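Local coordinates for outer membrane protein SusF (Bacteroides thetaiotaomicron, PDB 4FE9) that binds starch at the bacterial cell surface through carbohydrate-binding modules before the polysaccharide is transported into the periplasm for degradation, at residues I78-S81 and V87-V90; L351-V356 and P418-A423. All coordinates share one frame; numbering follows the deposited sequence. Where two conformers were deposited one is given.

How the contacts relate
Contact 1 (78-81 with 87-90) pairs two segments within the N-terminal domain, whereas contact 2 (351-356 with 418-423) joins two carbohydrate-binding modules. The first is a local hairpin pairing built on backbone hydrogen bonds. The second spans modules 2 and 3 and has only side-chain packing to join its segments. Contacts 1 and 2 lie on opposite sides of the chain's centre; the centres of contacts 1 and 2 are 51 Å apart, and the nearest atoms of contacts 1 and 2 are about 37 Å apart. Both stand away from the glycan pockets, although the strand used by contact 2 shares a sheet with Lys308 and Asn341 of the module 2 pocket.

Contact 1 (I78-S81 and V87-V90); sequences IPFS and VFKV
The carbonyl oxygen of Ser81 is gripped twice by the facing strand. Lys89 N donates to Ser81 O over 2.8 Å in an almost straight bond (177° at the hydrogen), tilted somewhat from the carbonyl plane, and Phe88 CA adds a CA-H...O contact to the same oxygen at 3.4 Å. Ser81 N returns a 2.9 Å bond to Lys89 O, this one in the carbonyl plane. Two reciprocal bonds make Ser81 and Lys89 an antiparallel hydrogen-bonded pair; since strands 81-82 and 87-91 follow one another in the chain, the two form a beta hairpin. Their side chains share a face of the sheet, where Ser81 OG rests 3.6 Å from Lys89 CB while the lysine chain extends away from the serine.

The Phe80 ring brings CD2 to the edge of the Phe88 ring, near its plane, with Phe88 CD1 4.2 Å off. With CG1 of Ile78 anti to its amide nitrogen (chi1 -179°) and the chain extended through chi2, Ile78 CD1 reaches across Val90 at about a right angle, 3.9 Å from Val90 CB. Val90 CG1 meets Phe80 CB at 3.9 Å and lies 3.5 Å from Pro79 O. Cutting this isoleucine back to an alanine removes CG1, CG2 and CD1, all packed on Val90, and is likely to leave a gap there.

Beyond the pair, strand 87-91 bonds along its other edge to strand 48-57 through Phe88 and Val90. Val67 of strand 64-72 touches both phenylalanines, and Leu95 of helix 92-102 packs on both Ile78 and Val90, so the hairpin's buried side lies between these strands and the helix.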
ATOM      1  N   ILE A  78      16.517 -23.833   0.844  1.00 13.14           N
ATOM      2  CA  ILE A  78      17.857 -23.506   0.425  1.00 12.32           C
ATOM      3  C   ILE A  78      18.526 -24.858   0.135  1.00 13.24           C
ATOM      4  O   ILE A  78      18.319 -25.815   0.880  1.00 13.95           O
ATOM      5  CB  ILE A  78      18.654 -22.834   1.592  1.00 12.37           C
ATOM      6  CG1 ILE A  78      20.057 -22.461   1.138  1.00 13.43           C
ATOM      7  CG2 ILE A  78      18.757 -23.799   2.826  1.00  8.76           C
ATOM      8  CD1 ILE A  78      20.686 -21.319   1.984  1.00 10.73           C
ATOM      9  N   PRO A  79      19.300 -24.947  -0.961  1.00 13.59           N
ATOM     10  CA  PRO A  79      20.185 -26.084  -1.165  1.00 13.20           C
ATOM     11  C   PRO A  79      21.100 -26.309   0.069  1.00 13.02           C
ATOM     12  O   PRO A  79      21.647 -25.364   0.602  1.00 12.67           O
ATOM     13  CB  PRO A  79      21.032 -25.660  -2.381  1.00 12.14           C
ATOM     14  CG  PRO A  79      20.183 -24.644  -3.097  1.00 15.36           C
ATOM     15  CD  PRO A  79      19.420 -23.929  -2.026  1.00 12.94           C
ATOM     16  N   PHE A  80      21.368 -27.563   0.408  1.00 11.95           N
ATOM     17  CA  PHE A  80      22.181 -27.849   1.596  1.00 12.60           C
ATOM     18  C   PHE A  80      22.867 -29.162   1.419  1.00 14.04           C
ATOM     19  O   PHE A  80      22.471 -29.957   0.553  1.00 14.21           O
ATOM     20  CB  PHE A  80      21.309 -27.835   2.895  1.00 10.94           C
ATOM     21  CG  PHE A  80      20.348 -28.992   2.999  1.00 12.65           C
ATOM     22  CD1 PHE A  80      19.117 -28.959   2.331  1.00 14.11           C
ATOM     23  CD2 PHE A  80      20.720 -30.170   3.674  1.00  7.50           C
ATOM     24  CE1 PHE A  80      18.231 -30.052   2.399  1.00 18.09           C
ATOM     25  CE2 PHE A  80      19.910 -31.319   3.627  1.00 11.83           C
ATOM     26  CZ  PHE A  80      18.648 -31.256   3.028  1.00  6.43           C
ATOM     27  N   SER A  81      23.940 -29.377   2.170  1.00 14.15           N
ATOM     28  CA  SER A  81      24.540 -30.686   2.244  1.00 16.47           C
ATOM     29  C   SER A  81      24.779 -31.035   3.712  1.00 16.19           C
ATOM     30  O   SER A  81      24.661 -30.179   4.574  1.00 16.02           O
ATOM     31  CB  SER A  81      25.861 -30.705   1.462  1.00 16.04           C
ATOM     32  OG  SER A  81      26.840 -29.929   2.139  1.00 18.67           O
ATOM     33  N   VAL A  87      26.862 -32.457  10.264  1.00 13.87           N
ATOM     34  CA  VAL A  87      26.837 -31.000  10.186  1.00 12.77           C
ATOM     35  C   VAL A  87      26.206 -30.534   8.878  1.00 11.24           C
ATOM     36  O   VAL A  87      26.425 -31.135   7.844  1.00 13.16           O
ATOM     37  CB  VAL A  87      28.277 -30.401  10.322  1.00 11.96           C
ATOM     38  CG1 VAL A  87      28.229 -28.898  10.275  1.00 12.87           C
ATOM     39  CG2 VAL A  87      28.911 -30.870  11.605  1.00 10.49           C
ATOM     40  N   PHE A  88      25.291 -29.575   8.979  1.00 10.51           N
ATOM     41  CA  PHE A  88      24.549 -29.045   7.830  1.00 10.60           C
ATOM     42  C   PHE A  88      25.225 -27.816   7.254  1.00 11.25           C
ATOM     43  O   PHE A  88      25.565 -26.860   7.990  1.00 11.05           O
ATOM     44  CB  PHE A  88      23.102 -28.728   8.237  1.00  9.48           C
ATOM     45  CG  PHE A  88      22.346 -29.926   8.707  1.00  9.72           C
ATOM     46  CD1 PHE A  88      21.629 -30.710   7.789  1.00 21.03           C
ATOM     47  CD2 PHE A  88      22.558 -30.436   9.980  1.00 13.05           C
ATOM     48  CE1 PHE A  88      21.053 -31.921   8.179  1.00 20.26           C
ATOM     49  CE2 PHE A  88      21.973 -31.642  10.383  1.00 17.65           C
ATOM     50  CZ  PHE A  88      21.230 -32.387   9.475  1.00 18.35           C
ATOM     51  N   LYS A  89      25.536 -27.888   5.965  1.00 11.81           N
ATOM     52  CA  LYS A  89      26.283 -26.821   5.262  1.00 11.69           C
ATOM     53  C   LYS A  89      25.417 -26.195   4.172  1.00 12.76           C
ATOM     54  O   LYS A  89      24.666 -26.909   3.468  1.00 11.08           O
ATOM     55  CB  LYS A  89      27.527 -27.407   4.614  1.00 11.52           C
ATOM     56  CG  LYS A  89      28.595 -27.868   5.573  1.00 15.24           C
ATOM     57  CD  LYS A  89      29.921 -27.948   4.844  1.00 29.73           C
ATOM     58  CE  LYS A  89      30.838 -28.953   5.496  1.00 42.04           C
ATOM     59  NZ  LYS A  89      32.277 -28.656   5.231  1.00 47.50           N
ATOM     60  N   VAL A  90      25.577 -24.881   3.967  1.00 11.08           N
ATOM     61  CA  VAL A  90      24.964 -24.205   2.852  1.00 10.83           C
ATOM     62  C   VAL A  90      26.007 -23.307   2.193  1.00 12.75           C
ATOM     63  O   VAL A  90      27.005 -22.938   2.824  1.00 10.36           O
ATOM     64  CB  VAL A  90      23.738 -23.339   3.284  1.00 10.03           C
ATOM     65  CG1 VAL A  90      22.592 -24.242   3.795  1.00 12.99           C
ATOM     66  CG2 VAL A  90      24.143 -22.313   4.364  1.00 12.47           C
TER

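Contact 2 (L351-V356 and P418-A423); sequences LVYVSV and PKAVSA
Tyr353 is the bump on the strand, and Pro418 and Ala420 form the surface it presses against. The tyrosine has CG anti to the backbone nitrogen (chi1 170°), a setting that carries the ring off the strand toward the loop. The Pro418 and Tyr353 side chains cross at about a right angle, bringing Pro418 CB to 3.8 Å from Tyr353 CD2, with Pro418 CG a little farther from the same ring carbon. Ala420 takes the far end of the ring: its methyl group, CB, comes to 3.3 Å from Tyr353 OH and 3.6 Å from Tyr353 CZ, and straddles the end evenly, CE1 and CE2 being equally distant. Both approaches are oblique to the ring.

A smaller share of the fit belongs to Leu351, two residues back and therefore on the same side of the strand. Its CD2 reaches within 4.4 Å of Pro418 CG, a looser touch, so that the proline ring sits over the notch between the leucine branch and the tyrosine ring. A type I beta turn from Pro418 to Val421, closed by a 3.0 Å bond from Val421 N to Pro418 O, brings Pro418 and Ala420 against the same ring. No hydrogen bond joins the two segments, and complementarity of shape does the work.

The strand belongs to carbohydrate-binding module 2 and the loop to module 3, making this a buried piece of an interdomain interface. Glu366 on the adjoining strand 360-366 touches Tyr353 and Pro418 and accepts a hydrogen bond from Lys419 N, while Val416, just ahead of the turn, packs on Leu351 as the loop leaves strand 410-415 for strand 430-434.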
ATOM      1  N   LEU A 351     -19.926   8.842   5.641  1.00 17.77           N
ATOM      2  CA  LEU A 351     -18.972   9.355   4.647  1.00 17.91           C
ATOM      3  C   LEU A 351     -18.137   8.214   4.079  1.00 17.40           C
ATOM      4  O   LEU A 351     -17.337   7.591   4.806  1.00 16.30           O
ATOM      5  CB  LEU A 351     -18.043  10.421   5.266  1.00 16.88           C
ATOM      6  CG  LEU A 351     -17.061  11.096   4.258  1.00 20.31           C
ATOM      7  CD1 LEU A 351     -16.778  12.549   4.596  1.00 24.15           C
ATOM      8  CD2 LEU A 351     -15.789  10.351   4.132  1.00 23.21           C
ATOM      9  N   VAL A 352     -18.409   7.861   2.824  1.00 16.72           N
ATOM     10  CA  VAL A 352     -17.648   6.859   2.135  1.00 16.43           C
ATOM     11  C   VAL A 352     -16.469   7.505   1.384  1.00 17.19           C
ATOM     12  O   VAL A 352     -16.655   8.472   0.624  1.00 17.03           O
ATOM     13  CB  VAL A 352     -18.526   6.127   1.145  1.00 17.22           C
ATOM     14  CG1 VAL A 352     -17.715   5.137   0.360  1.00 16.91           C
ATOM     15  CG2 VAL A 352     -19.681   5.396   1.892  1.00 20.15           C
ATOM     16  N   TYR A 353     -15.264   7.005   1.630  1.00 15.67           N
ATOM     17  CA  TYR A 353     -14.060   7.491   0.964  1.00 14.17           C
ATOM     18  C   TYR A 353     -13.381   6.360   0.188  1.00 14.88           C
ATOM     19  O   TYR A 353     -13.168   5.277   0.739  1.00 15.72           O
ATOM     20  CB  TYR A 353     -13.117   8.062   2.007  1.00 14.72           C
ATOM     21  CG  TYR A 353     -11.733   8.384   1.510  1.00 16.44           C
ATOM     22  CD1 TYR A 353     -10.742   7.415   1.483  1.00 27.35           C
ATOM     23  CD2 TYR A 353     -11.385   9.684   1.169  1.00 25.13           C
ATOM     24  CE1 TYR A 353      -9.435   7.727   1.107  1.00 22.12           C
ATOM     25  CE2 TYR A 353     -10.099  10.009   0.806  1.00 25.18           C
ATOM     26  CZ  TYR A 353      -9.131   9.018   0.754  1.00 29.45           C
ATOM     27  OH  TYR A 353      -7.852   9.335   0.354  1.00 27.56           O
ATOM     28  N   VAL A 354     -13.151   6.569  -1.122  1.00 13.69           N
ATOM     29  CA  VAL A 354     -12.628   5.522  -2.010  1.00 11.51           C
ATOM     30  C   VAL A 354     -11.405   6.060  -2.822  1.00 13.14           C
ATOM     31  O   VAL A 354     -11.410   7.207  -3.319  1.00 10.08           O
ATOM     32  CB  VAL A 354     -13.685   5.011  -3.008  1.00 13.64           C
ATOM     33  CG1 VAL A 354     -13.098   3.873  -3.880  1.00 10.43           C
ATOM     34  CG2 VAL A 354     -14.954   4.537  -2.304  1.00 11.18           C
ATOM     35  N   SER A 355     -10.347   5.273  -2.882  1.00 12.65           N
ATOM     36  CA  SER A 355      -9.157   5.660  -3.632  1.00 15.32           C
ATOM     37  C   SER A 355      -8.725   4.514  -4.545  1.00 16.04           C
ATOM     38  O   SER A 355      -8.733   3.350  -4.136  1.00 17.26           O
ATOM     39  CB  SER A 355      -8.035   6.030  -2.664  1.00 15.45           C
ATOM     40  OG  SER A 355      -6.911   6.529  -3.350  1.00 22.90           O
ATOM     41  N   VAL A 356      -8.450   4.822  -5.805  1.00 15.58           N
ATOM     42  CA  VAL A 356      -8.100   3.797  -6.806  1.00 15.12           C
ATOM     43  C   VAL A 356      -6.946   4.342  -7.646  1.00 16.44           C
ATOM     44  O   VAL A 356      -7.086   5.383  -8.317  1.00 14.82           O
ATOM     45  CB  VAL A 356      -9.298   3.510  -7.753  1.00 15.64           C
ATOM     46  CG1 VAL A 356      -8.926   2.481  -8.844  1.00 13.58           C
ATOM     47  CG2 VAL A 356     -10.505   3.044  -6.961  1.00 16.93           C
ATOM     48  N   PRO A 418     -12.331  14.059   5.210  1.00 20.19           N
ATOM     49  CA  PRO A 418     -11.900  12.665   5.475  1.00 19.42           C
ATOM     50  C   PRO A 418     -10.583  12.558   6.260  1.00 19.46           C
ATOM     51  O   PRO A 418      -9.758  13.475   6.245  1.00 17.09           O
ATOM     52  CB  PRO A 418     -11.742  12.066   4.066  1.00 20.15           C
ATOM     53  CG  PRO A 418     -12.503  13.060   3.133  1.00 19.25           C
ATOM     54  CD  PRO A 418     -12.311  14.387   3.774  1.00 19.86           C
ATOM     55  N   LYS A 419     -10.401  11.432   6.949  1.00 19.43           N
ATOM     56  CA  LYS A 419      -9.152  11.169   7.679  1.00 21.90           C
ATOM     57  C   LYS A 419      -7.961  11.452   6.821  1.00 21.16           C
ATOM     58  O   LYS A 419      -6.968  11.992   7.299  1.00 22.23           O
ATOM     59  CB  LYS A 419      -9.089   9.696   8.155  1.00 21.07           C
ATOM     60  CG  LYS A 419      -9.627   9.472   9.565  1.00 27.00           C
ATOM     61  CD  LYS A 419     -10.706  10.524   9.923  1.00 43.70           C
ATOM     62  CE  LYS A 419     -11.239  10.355  11.373  1.00 51.87           C
ATOM     63  NZ  LYS A 419     -12.387  11.297  11.647  1.00 49.72           N
ATOM     64  N   ALA A 420      -7.974  10.893   5.611  1.00 22.45           N
ATOM     65  CA  ALA A 420      -6.782  10.902   4.736  1.00 22.82           C
ATOM     66  C   ALA A 420      -6.390  12.317   4.302  1.00 22.54           C
ATOM     67  O   ALA A 420      -5.300  12.524   3.776  1.00 24.46           O
ATOM     68  CB  ALA A 420      -7.013  10.017   3.513  1.00 22.15           C
ATOM     69  N   VAL A 421      -7.307  13.276   4.442  1.00 21.44           N
ATOM     70  CA  VAL A 421      -7.041  14.663   3.983  1.00 19.67           C
ATOM     71  C   VAL A 421      -6.764  15.594   5.181  1.00 19.50           C
ATOM     72  O   VAL A 421      -7.504  15.584   6.161  1.00 19.72           O
ATOM     73  CB  VAL A 421      -8.244  15.231   3.161  1.00 19.63           C
ATOM     74  CG1 VAL A 421      -7.969  16.730   2.711  1.00 17.85           C
ATOM     75  CG2 VAL A 421      -8.541  14.340   1.969  1.00 19.92           C
ATOM     76  N   SER A 422      -5.699  16.382   5.096  0.50 18.84           N
ATOM     77  CA  SER A 422      -5.332  17.272   6.196  0.50 19.39           C
ATOM     78  C   SER A 422      -6.406  18.356   6.418  0.50 19.27           C
ATOM     79  O   SER A 422      -7.084  18.775   5.480  0.50 18.93           O
ATOM     80  CB  SER A 422      -3.992  17.932   5.925  0.50 19.54           C
ATOM     81  OG  SER A 422      -4.124  18.947   4.948  0.50 18.00           O
ATOM     82  N   ALA A 423      -6.527  18.825   7.654  1.00 19.61           N
ATOM     83  CA  ALA A 423      -7.572  19.812   8.001  1.00 19.21           C
ATOM     84  C   ALA A 423      -7.381  21.114   7.209  1.00 18.92           C
ATOM     85  O   ALA A 423      -8.351  21.768   6.824  1.00 18.23           O
ATOM     86  CB  ALA A 423      -7.563  20.096   9.509  1.00 20.75           C
TER